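Local structure of pectate lyase (Cellvibrio cellulosa, 1GXM) at residues L179-K184 with T190-Q195. The protein cleaves pectate (polygalacturonic acid) by anti-beta-elimination, through the family 10 polysaccharide lyase catalytic module that this chain represents. Sequence-based numbering, arbitrary orientation.
Sequences LKAQWK and TVWCAQ
The carbonyl oxygen of Trp183 is gripped by two donors of one residue: Thr190 N and Thr190 OG1 each lie 2.8 Å from Trp183 O. The Thr190 hydroxyl comes from above the carbonyl plane. With chi1 at 59°, OG1 is held between the backbone N and carbonyl carbon of Thr190, where it also meets the edge of the Trp183 indole, 3.5 Å from Trp183 CD1; the indole N-H itself donates to Leu283 O, outside the two segments. Trp183 N donates to the next residue's oxygen, Val191 O, at 2.8 Å, so both polar backbone atoms of Trp183 bond to the other segment. These bonds close the base of the short beta-hairpin of strands 184-185 and 188-189, formed just as the chain leaves helix 161-181 in the pectic acid lyase module. Gln182, the first residue past that helix, sends its extended side chain across the Trp192 indole. Its NE2 reaches Thr190 O at 2.8 Å by a nearly linear bond (174°), in the amide's own plane but above that of the acceptor carbonyl; a second bond from NE2, to Ala238 O, ties in helix 233-246 and further fixes the amide's rotation. Gln182 CG rests 3.5 Å above one face of the Trp192 ring, toward its rim, and the amide lies only 21° from parallel to the indole. Ala181 CB meets the ring edge at Trp192 CD1, 4.0 Å away. The indole N-H of Trp192 is spent on Ile178 O in the last turn of helix 161-181, while Val222, Leu223 and Leu226 of helix 219-226 also pack against this tryptophan.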
# COMPACT_ATOMS: atom_id res chain seq x y z
N LEU A 179 11.00 5.42 6.47
CA LEU A 179 11.47 5.88 7.77
C LEU A 179 11.64 7.39 7.79
O LEU A 179 11.28 8.04 8.77
CB LEU A 179 12.78 5.20 8.12
CG LEU A 179 12.70 3.71 8.38
CD1 LEU A 179 14.11 3.13 8.51
CD2 LEU A 179 11.85 3.38 9.60
N LYS A 180 12.15 7.97 6.70
CA LYS A 180 12.33 9.42 6.61
C LYS A 180 10.99 10.15 6.49
O LYS A 180 10.84 11.28 6.94
CB LYS A 180 13.23 9.77 5.45
CG LYS A 180 14.68 9.57 5.76
CD LYS A 180 15.52 9.81 4.54
CE LYS A 180 17.00 9.83 4.90
NZ LYS A 180 17.40 8.56 5.53
N ALA A 181 10.00 9.49 5.89
CA ALA A 181 8.71 10.12 5.65
C ALA A 181 7.80 10.08 6.86
O ALA A 181 6.84 10.84 6.94
CB ALA A 181 8.04 9.48 4.46
N GLN A 182 8.05 9.15 7.77
CA GLN A 182 7.18 8.95 8.91
C GLN A 182 7.05 10.27 9.65
O GLN A 182 8.03 10.93 9.96
CB GLN A 182 7.71 7.85 9.80
CG GLN A 182 6.71 7.39 10.87
CD GLN A 182 7.20 6.16 11.61
OE1 GLN A 182 8.35 5.73 11.44
NE2 GLN A 182 6.35 5.58 12.43
N TRP A 183 5.82 10.66 9.91
CA TRP A 183 5.53 12.00 10.39
C TRP A 183 5.80 12.16 11.86
O TRP A 183 5.35 11.38 12.68
CB TRP A 183 4.08 12.34 10.10
CG TRP A 183 3.70 13.70 10.54
CD1 TRP A 183 2.92 13.99 11.60
CD2 TRP A 183 4.07 14.94 9.94
NE1 TRP A 183 2.77 15.35 11.71
CE2 TRP A 183 3.45 15.96 10.69
CE3 TRP A 183 4.82 15.29 8.81
CZ2 TRP A 183 3.59 17.30 10.37
CZ3 TRP A 183 4.96 16.63 8.50
CH2 TRP A 183 4.35 17.61 9.29
N LYS A 184 6.53 13.22 12.19
CA LYS A 184 6.82 13.58 13.57
C LYS A 184 5.85 14.67 13.92
O LYS A 184 5.90 15.79 13.41
CB LYS A 184 8.26 14.03 13.73
CG LYS A 184 9.25 12.90 13.56
CD LYS A 184 10.72 13.33 13.35
CE LYS A 184 11.10 14.67 13.91
NZ LYS A 184 12.37 15.17 13.29
N THR A 190 4.73 9.15 14.31
CA THR A 190 3.37 8.67 14.10
C THR A 190 3.31 7.76 12.89
O THR A 190 3.84 6.68 12.93
CB THR A 190 2.33 9.82 14.04
OG1 THR A 190 2.63 10.75 12.99
CG2 THR A 190 2.36 10.63 15.36
N VAL A 191 2.66 8.20 11.82
CA VAL A 191 2.43 7.35 10.65
C VAL A 191 2.68 8.17 9.38
O VAL A 191 3.56 9.02 9.37
CB VAL A 191 1.07 6.63 10.70
CG1 VAL A 191 1.05 5.65 11.85
CG2 VAL A 191 -0.10 7.61 10.78
N TRP A 192 1.94 7.88 8.32
CA TRP A 192 2.21 8.45 7.02
C TRP A 192 0.94 9.00 6.43
O TRP A 192 -0.16 8.57 6.73
CB TRP A 192 2.76 7.38 6.04
CG TRP A 192 4.05 6.81 6.52
CD1 TRP A 192 5.29 7.21 6.16
CD2 TRP A 192 4.22 5.80 7.52
NE1 TRP A 192 6.23 6.50 6.86
CE2 TRP A 192 5.60 5.62 7.69
CE3 TRP A 192 3.34 5.00 8.25
CZ2 TRP A 192 6.13 4.71 8.60
CZ3 TRP A 192 3.85 4.11 9.14
CH2 TRP A 192 5.23 3.98 9.34
N CYS A 193 1.12 9.96 5.54
CA CYS A 193 0.07 10.41 4.64
C CYS A 193 -0.08 9.40 3.53
O CYS A 193 0.79 8.61 3.25
CB CYS A 193 0.47 11.78 4.06
SG CYS A 193 -0.87 12.65 3.26
N ALA A 194 -1.22 9.44 2.84
CA ALA A 194 -1.42 8.53 1.72
C ALA A 194 -0.45 8.81 0.59
O ALA A 194 -0.19 7.94 -0.22
CB ALA A 194 -2.83 8.58 1.23
N GLN A 195 0.08 10.01 0.53
CA GLN A 195 1.11 10.32 -0.44
C GLN A 195 2.02 11.38 0.14
O GLN A 195 1.58 12.24 0.89
CB GLN A 195 0.53 10.74 -1.79
CG GLN A 195 -0.47 11.84 -1.74
CD GLN A 195 -1.80 11.44 -1.14
OE1 GLN A 195 -2.35 10.38 -1.49
NE2 GLN A 195 -2.36 12.29 -0.31